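Long-range contacts in peptidoglycan-N-acetylglucosamine deacetylase BC_1974 (Bacillus cereus, PDB 5N1P), which removes acetyl groups from the N-acetylglucosamine residues of peptidoglycan, using a bound metal ion such as zinc and releasing acetate: residues Leu34-Lys40 against Asp81-Ile85; Met58-His63 against Glu77-Gln82; Tyr74-Met78 against Thr96-Tyr100. All blocks are in the same frame, centred on the assembly; numbering follows the deposited sequence.

Overall arrangement
Following the chain, residues 34-40 leave strand 31-34 and start helix 36-41. Residues 58-63 then leave the neighbouring parallel strand 55-58 and carry two zinc ligands. Both segments pack on helix 74-89. Interaction 1 closes a loop of 40 residues. Interaction 2 closes a shorter loop of 13 and nests inside it; the two share D81 and Q82. Interaction 3 closes a loop of 17, from the start of the same helix to residues 96-100. It crosses interaction 1 along the chain and overlaps interaction 2 at E77 and M78. Together they tie helix 74-89 to the ends of strands 31-34, 55-58 and 95-96 and the start of helix 36-41; interactions 2 and 3 both reach the inhibitor.

Interaction 1 of 3, residues Leu34-Lys40 against Asp81-Ile85; sequences LIGANVK and DQGLI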
loop_
_atom_site.group_PDB
_atom_site.type_symbol
_atom_site.label_atom_id
_atom_site.label_comp_id
_atom_site.label_asym_id
_atom_site.label_seq_id
_atom_site.Cartn_x
_atom_site.Cartn_y
_atom_site.Cartn_z
ATOM N N LEU A 34 2.321 5.943 1.877
ATOM C CA LEU A 34 3.554 6.700 2.015
ATOM C C LEU A 34 3.854 7.099 3.450
ATOM O O LEU A 34 2.945 7.415 4.218
ATOM C CB LEU A 34 3.471 7.963 1.158
ATOM C CG LEU A 34 3.078 7.769 -0.314
ATOM C CD1 LEU A 34 3.218 9.122 -1.021
ATOM C CD2 LEU A 34 3.957 6.706 -0.946
ATOM N N ILE A 35 5.143 7.129 3.777
ATOM C CA ILE A 35 5.616 7.587 5.084
ATOM C C ILE A 35 5.970 9.062 4.991
ATOM O O ILE A 35 6.609 9.484 4.038
ATOM C CB ILE A 35 6.827 6.782 5.541
ATOM C CG1 ILE A 35 6.405 5.329 5.790
ATOM C CG2 ILE A 35 7.440 7.413 6.785
ATOM C CD1 ILE A 35 7.542 4.411 6.202
ATOM N N GLY A 36 5.537 9.849 5.975
ATOM C CA GLY A 36 5.665 11.300 5.900
ATOM C C GLY A 36 7.052 11.837 5.584
ATOM O O GLY A 36 7.180 12.733 4.764
ATOM N N ALA A 37 8.091 11.293 6.221
ATOM C CA ALA A 37 9.446 11.761 5.946
ATOM C C ALA A 37 9.814 11.576 4.474
ATOM O O ALA A 37 10.503 12.412 3.892
ATOM C CB ALA A 37 10.457 11.049 6.843
ATOM N N ASN A 38 9.321 10.498 3.862
ATOM C CA ASN A 38 9.628 10.249 2.457
ATOM C C ASN A 38 8.781 11.107 1.513
ATOM O O ASN A 38 9.202 11.432 0.403
ATOM C CB ASN A 38 9.456 8.761 2.139
ATOM C CG ASN A 38 10.458 7.898 2.874
ATOM O OD1 ASN A 38 11.522 8.372 3.282
ATOM N ND2 ASN A 38 10.129 6.629 3.052
ATOM N N VAL A 39 7.586 11.480 1.957
ATOM C CA VAL A 39 6.776 12.433 1.209
ATOM C C VAL A 39 7.545 13.755 1.096
ATOM O O VAL A 39 7.585 14.394 0.041
ATOM C CB VAL A 39 5.418 12.661 1.894
ATOM C CG1 VAL A 39 4.659 13.797 1.234
ATOM C CG2 VAL A 39 4.590 11.370 1.857
ATOM N N LYS A 40 8.184 14.141 2.189
ATOM C CA LYS A 40 8.928 15.386 2.209
ATOM C C LYS A 40 10.184 15.311 1.347
ATOM O O LYS A 40 10.550 16.288 0.693
ATOM C CB LYS A 40 9.275 15.757 3.654
ATOM C CG LYS A 40 8.055 16.230 4.445
ATOM C CD LYS A 40 8.415 16.717 5.841
ATOM C CE LYS A 40 8.578 15.576 6.829
ATOM N NZ LYS A 40 8.385 16.054 8.236
ATOM N N ASP A 81 0.288 13.194 7.957
ATOM C CA ASP A 81 0.757 12.638 6.691
ATOM C C ASP A 81 -0.192 13.069 5.563
ATOM O O ASP A 81 0.237 13.468 4.472
ATOM C CB ASP A 81 0.832 11.113 6.832
ATOM C CG ASP A 81 1.712 10.439 5.790
ATOM O OD1 ASP A 81 2.523 11.094 5.096
ATOM O OD2 ASP A 81 1.589 9.194 5.691
ATOM N N GLN A 82 -1.487 13.021 5.857
ATOM C CA GLN A 82 -2.508 13.466 4.920
ATOM C C GLN A 82 -2.246 14.897 4.444
ATOM O O GLN A 82 -2.327 15.190 3.246
ATOM C CB GLN A 82 -3.876 13.366 5.580
ATOM C CG GLN A 82 -5.046 13.769 4.706
ATOM C CD GLN A 82 -6.302 13.901 5.514
ATOM O OE1 GLN A 82 -6.370 14.717 6.443
ATOM N NE2 GLN A 82 -7.316 13.107 5.182
ATOM N N GLY A 83 -1.910 15.770 5.386
ATOM C CA GLY A 83 -1.658 17.174 5.060
ATOM C C GLY A 83 -0.432 17.346 4.176
ATOM O O GLY A 83 -0.431 18.180 3.269
ATOM N N LEU A 84 0.617 16.570 4.435
ATOM C CA LEU A 84 1.826 16.620 3.617
ATOM C C LEU A 84 1.535 16.212 2.174
ATOM O O LEU A 84 2.013 16.842 1.223
ATOM C CB LEU A 84 2.903 15.700 4.196
ATOM C CG LEU A 84 3.507 16.165 5.523
ATOM C CD1 LEU A 84 4.461 15.097 6.069
ATOM C CD2 LEU A 84 4.226 17.490 5.340
ATOM N N ILE A 85 0.759 15.149 2.019
ATOM C CA ILE A 85 0.376 14.707 0.685
ATOM C C ILE A 85 -0.498 15.767 -0.004
ATOM O O ILE A 85 -0.275 16.097 -1.182
ATOM C CB ILE A 85 -0.335 13.349 0.765
ATOM C CG1 ILE A 85 0.671 12.286 1.199
ATOM C CG2 ILE A 85 -0.929 12.968 -0.596
ATOM C CD1 ILE A 85 0.035 10.975 1.634
#
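D81 opens the contact with its carboxylate directed at the turn that follows strand 31-34. Its OD1 lies 3.2 Å from G36 CA, and its OD2 lies 2.7 Å from L34 O. G36 N is 3.4 Å from D81 OD1, but the angle is too poor for a hydrogen bond. OD2 also takes a hydrogen bond from H59 N and a weak one from S60 N, so D81 sits where two strand-end loops come together. Those loops are joined directly as well, by backbone hydrogen bonds of L34 and G36 with H59 and S60.

The setting is the parallel alpha/beta core of the NodB homology domain. Here a helix that follows a core strand packs beside helix 74-89. The axes of helix segments 36-40 and 81-85 run nearly parallel, at 16°, and approach to 9.5 Å. I35 is the N-cap of the first helix, and V39 N bonds back to I35 O at 3.0 Å.

L84 gives the largest apolar surface. Its CD1 reaches G36 O at 3.8 Å and K40 CG at 4.1 Å, while its CB meets V39 CG1 at 3.9 Å. G36 allows this closeness, since a CB there would sit tightly against L84 CD1. The CA-CB bond of I85 points sideways, yet its CG1 still packs on V39 CG2 at 4.1 Å, and its side chain continues onto V56 of strand 55-58.

Interaction 2 of 3, residues Met58-His63 against Glu77-Gln82; sequences MHSMTH and EMKEDQ. With ZN (zinc ion), chain F; 8GK (~{N}-oxidanylnaphthalene-1-carboxamide), chain E.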
loop_
_atom_site.group_PDB
_atom_site.type_symbol
_atom_site.label_atom_id
_atom_site.label_comp_id
_atom_site.label_asym_id
_atom_site.label_seq_id
_atom_site.Cartn_x
_atom_site.Cartn_y
_atom_site.Cartn_z
ATOM N N MET A 58 -1.900 6.977 3.128
ATOM C CA MET A 58 -1.002 7.268 4.243
ATOM C C MET A 58 -0.512 6.017 4.966
ATOM O O MET A 58 -1.280 5.080 5.174
ATOM C CB MET A 58 -1.699 8.165 5.274
ATOM C CG MET A 58 -1.859 9.619 4.827
ATOM S SD MET A 58 -3.242 9.910 3.716
ATOM C CE MET A 58 -4.591 9.349 4.754
ATOM N N HIS A 59 0.751 6.046 5.386
ATOM C CA HIS A 59 1.351 4.926 6.139
ATOM C C HIS A 59 2.041 5.416 7.417
ATOM O O HIS A 59 2.889 4.715 7.955
ATOM C CB HIS A 59 2.351 4.169 5.263
ATOM C CG HIS A 59 2.740 2.810 5.781
ATOM N ND1 HIS A 59 1.834 1.921 6.320
ATOM C CD2 HIS A 59 3.936 2.173 5.775
ATOM C CE1 HIS A 59 2.459 0.797 6.637
ATOM N NE2 HIS A 59 3.737 0.925 6.323
ATOM N N SER A 60 1.649 6.610 7.868
ATOM C CA SER A 60 2.040 7.257 9.129
ATOM C C SER A 60 3.304 8.117 8.991
ATOM O O SER A 60 3.864 8.266 7.897
ATOM C CB SER A 60 2.231 6.243 10.270
ATOM O OG SER A 60 3.549 5.696 10.296
ATOM N N MET A 61 3.711 8.721 10.105
ATOM C CA MET A 61 4.890 9.585 10.156
ATOM C C MET A 61 6.106 8.848 10.702
ATOM O O MET A 61 7.208 8.951 10.164
ATOM C CB MET A 61 4.625 10.811 11.040
ATOM C CG MET A 61 3.558 11.754 10.532
ATOM S SD MET A 61 3.873 12.493 8.906
ATOM C CE MET A 61 5.442 13.302 9.151
ATOM N N THR A 62 5.895 8.103 11.780
ATOM C CA THR A 62 6.994 7.490 12.520
ATOM C C THR A 62 7.155 6.003 12.252
ATOM O O THR A 62 8.223 5.442 12.512
ATOM C CB THR A 62 6.812 7.671 14.035
ATOM O OG1 THR A 62 5.671 6.914 14.476
ATOM C CG2 THR A 62 6.610 9.139 14.369
ATOM N N HIS A 63 6.087 5.358 11.794
ATOM C CA HIS A 63 6.073 3.903 11.637
ATOM C C HIS A 63 6.487 3.221 12.946
ATOM O O HIS A 63 7.128 2.165 12.939
ATOM C CB HIS A 63 6.995 3.476 10.483
ATOM C CG HIS A 63 6.626 2.168 9.849
ATOM N ND1 HIS A 63 6.861 0.951 10.451
ATOM C CD2 HIS A 63 6.074 1.890 8.642
ATOM C CE1 HIS A 63 6.452 -0.020 9.654
ATOM N NE2 HIS A 63 5.976 0.522 8.547
ATOM N N GLU A 77 -1.048 10.913 13.511
ATOM C CA GLU A 77 -0.002 10.735 12.508
ATOM C C GLU A 77 -0.573 10.650 11.111
ATOM O O GLU A 77 0.003 11.182 10.165
ATOM C CB GLU A 77 0.820 9.480 12.780
ATOM C CG GLU A 77 1.732 9.626 13.990
ATOM C CD GLU A 77 2.914 8.671 13.941
ATOM O OE1 GLU A 77 3.263 8.199 12.838
ATOM O OE2 GLU A 77 3.515 8.411 15.006
ATOM N N MET A 78 -1.691 9.946 10.963
ATOM C CA MET A 78 -2.272 9.816 9.636
ATOM C C MET A 78 -2.767 11.174 9.120
ATOM O O MET A 78 -2.631 11.461 7.934
ATOM C CB MET A 78 -3.400 8.793 9.629
ATOM C CG MET A 78 -2.896 7.362 9.857
ATOM S SD MET A 78 -1.658 6.865 8.644
ATOM C CE MET A 78 -1.283 5.219 9.201
ATOM N N LYS A 79 -3.300 12.007 10.016
ATOM C CA LYS A 79 -3.756 13.346 9.661
ATOM C C LYS A 79 -2.570 14.221 9.248
ATOM O O LYS A 79 -2.662 14.996 8.297
ATOM C CB LYS A 79 -4.524 13.999 10.822
ATOM C CG LYS A 79 -5.401 15.171 10.375
ATOM C CD LYS A 79 -6.294 15.675 11.499
ATOM C CE LYS A 79 -7.019 16.955 11.093
ATOM N NZ LYS A 79 -7.881 17.484 12.191
ATOM N N GLU A 80 -1.446 14.081 9.940
ATOM C CA GLU A 80 -0.274 14.882 9.594
ATOM C C GLU A 80 0.245 14.495 8.207
ATOM O O GLU A 80 0.598 15.354 7.393
ATOM C CB GLU A 80 0.837 14.719 10.641
ATOM C CG GLU A 80 2.055 15.567 10.335
ATOM C CD GLU A 80 3.134 15.478 11.400
ATOM O OE1 GLU A 80 2.898 14.860 12.463
ATOM O OE2 GLU A 80 4.224 16.031 11.164
ATOM N N ASP A 81 0.288 13.194 7.957
ATOM C CA ASP A 81 0.757 12.638 6.691
ATOM C C ASP A 81 -0.192 13.069 5.563
ATOM O O ASP A 81 0.237 13.468 4.472
ATOM C CB ASP A 81 0.832 11.113 6.832
ATOM C CG ASP A 81 1.712 10.439 5.790
ATOM O OD1 ASP A 81 2.523 11.094 5.096
ATOM O OD2 ASP A 81 1.589 9.194 5.691
ATOM N N GLN A 82 -1.487 13.021 5.857
ATOM C CA GLN A 82 -2.508 13.466 4.920
ATOM C C GLN A 82 -2.246 14.897 4.444
ATOM O O GLN A 82 -2.327 15.190 3.246
ATOM C CB GLN A 82 -3.876 13.366 5.580
ATOM C CG GLN A 82 -5.046 13.769 4.706
ATOM C CD GLN A 82 -6.302 13.901 5.514
ATOM O OE1 GLN A 82 -6.370 14.717 6.443
ATOM N NE2 GLN A 82 -7.316 13.107 5.182
HETATM ZN ZN ZN F . 5.408 -0.353 6.676
HETATM C C1 8GK E . 4.016 -2.963 7.305
HETATM C C2 8GK E . 4.068 -4.256 8.050
HETATM C C3 8GK E . 5.230 -4.572 8.739
HETATM C C4 8GK E . 5.303 -5.759 9.458
HETATM C C5 8GK E . 4.211 -6.627 9.499
HETATM C C6 8GK E . 3.047 -6.306 8.811
HETATM C C7 8GK E . 2.976 -5.116 8.089
HETATM C C8 8GK E . 6.476 -6.065 10.136
HETATM C C9 8GK E . 7.569 -5.203 10.098
HETATM C C10 8GK E . 7.494 -4.018 9.375
HETATM C C11 8GK E . 6.321 -3.707 8.700
HETATM O O12 8GK E . 4.024 -1.949 7.973
HETATM N N13 8GK E . 4.000 -2.918 5.974
HETATM O O14 8GK E . 4.642 -1.838 5.369
HETATM O O HOH W 1 7.167 -1.825 6.599
#
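Residues 59-63 read HSMTH, the His-(Ser/Thr)-x-x-His metal-binding motif of the CE4 polysaccharide deacetylases. H59 NE2 and H63 NE2 each bind zinc at 2.1 Å, and D10 completes the protein ligands. The hydroxamate of the inhibitor chelates the same ion, with O14 at 2.1 Å and O12 at 2.5 Å from ZN; a water lies at 2.3 Å. H59 ND1 is hydrogen-bonded to R97 O. The CA-CB bonds of H59 and H63 point away from helix 74-89, so the helix holds the loop on the side remote from the zinc.

Two buried acids on the helix supply the polar grip. D81 OD2 accepts from H59 N at 3.3 Å and weakly from S60 N at 3.4 Å. E77 OE1 accepts from both M61 N and T62 N at 2.8 Å, while E77 OE2 takes T62 OG1 at 2.7 Å. These bonds hold successive backbone amides of the motif.

Three methionines add van der Waals contacts. M58 CB packs on M78 SD at 3.6 Å, and M58 SD lies 4.0 Å from Q82 CB. M78 CE touches S60 CB at 3.8 Å. M61 packs along D81 and E80, with SD 3.9 Å from D81 CB and CE 3.6 Å from E80 OE2.

The loop also braces itself: S60 OG donates to H59 O at 2.6 Å and, in an ST motif, accepts from H63 N at 3.0 Å.

Interaction 3 of 3, residues Tyr74-Met78 against Thr96-Tyr100; sequences YVNEM and TRPPY. With 8GK (~{N}-oxidanylnaphthalene-1-carboxamide), chain E.
M78 and Y74, one helical turn apart, form the apolar centre against residues 96-100. M78 takes chi1 m, chi2 m and chi3 t. Its CG then meets T96 CG2 at 3.7 Å, and its CE lies 4.0 Å from P99 CD. M78 CE also touches the backbone oxygen R97 O at 3.7 Å. Y74 takes chi1 t with chi2 near -91°, which turns the ring edge to T96 OG1 and P98 CA. Y74 CE2 packs on P98 CB at 3.9 Å and lies 4.4 Å from P99 CD.

Residues 74-78 are alpha-helical, with M78 N bonded to Y74 O at 3.0 Å. In phi/psi, T96 (-117/151) and R97 (-120/117) are beta-like; P98 (-71/129) and P99 (-55/134) are near polyproline II. Y100 turns to a left-handed 69/10. M78 CA faces T96 CA at 7.0 Å and Y74 CA faces P98 CA at 8.2 Å. The CA-CB bonds of Y74, M78 and T96 point toward the other segment, those of P98 and P99 sideways.

At the polar edge Y74 OH donates to T96 OG1 at 2.8 Å; T96 has chi1 p, and its OG1 hydrogen-bonds onward to K120 O. R97-Y100 spell RPPY, the Arg-x-Pro-Tyr motif of CE4 deacetylases, which forms one wall of the active-site groove. The R97 CA-CB bond points away from the helix; NE hydrogen-bonds W122 O and NH1 salt-bridges D9 OD1. Y100 N donates to O12 of the inhibitor 8GK at 3.0 Å.

Strand 120-121 lies beside T96 and P98, helix 108-116 covers Y74, and helix 65-70 closes over P98 and P99.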
loop_
_atom_site.group_PDB
_atom_site.type_symbol
_atom_site.label_atom_id
_atom_site.label_comp_id
_atom_site.label_asym_id
_atom_site.label_seq_id
_atom_site.Cartn_x
_atom_site.Cartn_y
_atom_site.Cartn_z
ATOM N N TYR A 74 -2.112 7.041 16.314
ATOM C CA TYR A 74 -2.413 6.612 14.943
ATOM C C TYR A 74 -3.124 7.683 14.122
ATOM O O TYR A 74 -2.673 8.048 13.030
ATOM C CB TYR A 74 -3.277 5.349 14.959
ATOM C CG TYR A 74 -3.497 4.744 13.582
ATOM C CD1 TYR A 74 -4.597 5.100 12.799
ATOM C CD2 TYR A 74 -2.596 3.825 13.070
ATOM C CE1 TYR A 74 -4.788 4.536 11.525
ATOM C CE2 TYR A 74 -2.775 3.258 11.822
ATOM C CZ TYR A 74 -3.873 3.610 11.057
ATOM O OH TYR A 74 -4.038 3.040 9.813
ATOM N N VAL A 75 -4.243 8.183 14.636
ATOM C CA VAL A 75 -5.021 9.112 13.822
ATOM C C VAL A 75 -4.283 10.445 13.670
ATOM O O VAL A 75 -4.272 11.021 12.578
ATOM C CB VAL A 75 -6.430 9.330 14.393
ATOM C CG1 VAL A 75 -7.190 10.333 13.535
ATOM C CG2 VAL A 75 -7.183 8.003 14.426
ATOM N N ASN A 76 -3.629 10.910 14.731
ATOM C CA ASN A 76 -2.845 12.143 14.626
ATOM C C ASN A 76 -1.767 12.032 13.539
ATOM O O ASN A 76 -1.593 12.951 12.732
ATOM C CB ASN A 76 -2.207 12.501 15.972
ATOM C CG ASN A 76 -3.230 12.888 17.014
ATOM O OD1 ASN A 76 -4.310 13.369 16.678
ATOM N ND2 ASN A 76 -2.895 12.688 18.288
ATOM N N GLU A 77 -1.048 10.913 13.511
ATOM C CA GLU A 77 -0.002 10.735 12.508
ATOM C C GLU A 77 -0.573 10.650 11.111
ATOM O O GLU A 77 0.003 11.182 10.165
ATOM C CB GLU A 77 0.820 9.480 12.780
ATOM C CG GLU A 77 1.732 9.626 13.990
ATOM C CD GLU A 77 2.914 8.671 13.941
ATOM O OE1 GLU A 77 3.263 8.199 12.838
ATOM O OE2 GLU A 77 3.515 8.411 15.006
ATOM N N MET A 78 -1.691 9.946 10.963
ATOM C CA MET A 78 -2.272 9.816 9.636
ATOM C C MET A 78 -2.767 11.174 9.120
ATOM O O MET A 78 -2.631 11.461 7.934
ATOM C CB MET A 78 -3.400 8.793 9.629
ATOM C CG MET A 78 -2.896 7.362 9.857
ATOM S SD MET A 78 -1.658 6.865 8.644
ATOM C CE MET A 78 -1.283 5.219 9.201
ATOM N N THR A 96 -5.834 4.781 4.887
ATOM C CA THR A 96 -4.610 4.542 5.622
ATOM C C THR A 96 -4.294 3.044 5.615
ATOM O O THR A 96 -5.187 2.209 5.515
ATOM C CB THR A 96 -4.714 5.021 7.087
ATOM O OG1 THR A 96 -5.603 4.153 7.818
ATOM C CG2 THR A 96 -5.254 6.435 7.138
ATOM N N ARG A 97 -3.009 2.743 5.692
ATOM C CA ARG A 97 -2.511 1.368 5.845
ATOM C C ARG A 97 -1.725 1.335 7.152
ATOM O O ARG A 97 -0.742 2.054 7.311
ATOM C CB ARG A 97 -1.655 0.997 4.627
ATOM C CG ARG A 97 -0.585 -0.075 4.788
ATOM C CD ARG A 97 -1.125 -1.501 4.805
ATOM N NE ARG A 97 -2.042 -1.913 3.745
ATOM C CZ ARG A 97 -1.690 -2.333 2.528
ATOM N NH1 ARG A 97 -0.419 -2.290 2.138
ATOM N NH2 ARG A 97 -2.622 -2.748 1.671
ATOM N N PRO A 98 -2.180 0.530 8.126
ATOM C CA PRO A 98 -1.484 0.553 9.422
ATOM C C PRO A 98 -0.107 -0.084 9.357
ATOM O O PRO A 98 0.032 -1.207 8.876
ATOM C CB PRO A 98 -2.387 -0.287 10.350
ATOM C CG PRO A 98 -3.686 -0.432 9.625
ATOM C CD PRO A 98 -3.388 -0.315 8.146
ATOM N N PRO A 99 0.912 0.622 9.855
ATOM C CA PRO A 99 2.172 -0.083 10.057
ATOM C C PRO A 99 1.957 -1.325 10.935
ATOM O O PRO A 99 1.268 -1.247 11.949
ATOM C CB PRO A 99 3.037 0.959 10.756
ATOM C CG PRO A 99 2.530 2.269 10.225
ATOM C CD PRO A 99 1.039 2.071 10.087
ATOM N N TYR A 100 2.531 -2.451 10.520
ATOM C CA TYR A 100 2.419 -3.741 11.216
ATOM C C TYR A 100 1.009 -4.331 11.148
ATOM O O TYR A 100 0.720 -5.345 11.799
ATOM C CB TYR A 100 2.889 -3.627 12.680
ATOM C CG TYR A 100 4.231 -2.947 12.763
ATOM C CD1 TYR A 100 5.398 -3.604 12.362
ATOM C CD2 TYR A 100 4.333 -1.634 13.183
ATOM C CE1 TYR A 100 6.629 -2.961 12.407
ATOM C CE2 TYR A 100 5.552 -0.989 13.225
ATOM C CZ TYR A 100 6.693 -1.655 12.833
ATOM O OH TYR A 100 7.901 -0.989 12.867
HETATM C C1 8GK E . 4.016 -2.963 7.305
HETATM C C2 8GK E . 4.068 -4.256 8.050
HETATM C C3 8GK E . 5.230 -4.572 8.739
HETATM C C4 8GK E . 5.303 -5.759 9.458
HETATM C C5 8GK E . 4.211 -6.627 9.499
HETATM C C6 8GK E . 3.047 -6.306 8.811
HETATM C C7 8GK E . 2.976 -5.116 8.089
HETATM C C8 8GK E . 6.476 -6.065 10.136
HETATM C C9 8GK E . 7.569 -5.203 10.098
HETATM C C10 8GK E . 7.494 -4.018 9.375
HETATM C C11 8GK E . 6.321 -3.707 8.700
HETATM O O12 8GK E . 4.024 -1.949 7.973
HETATM N N13 8GK E . 4.000 -2.918 5.974
HETATM O O14 8GK E . 4.642 -1.838 5.369
#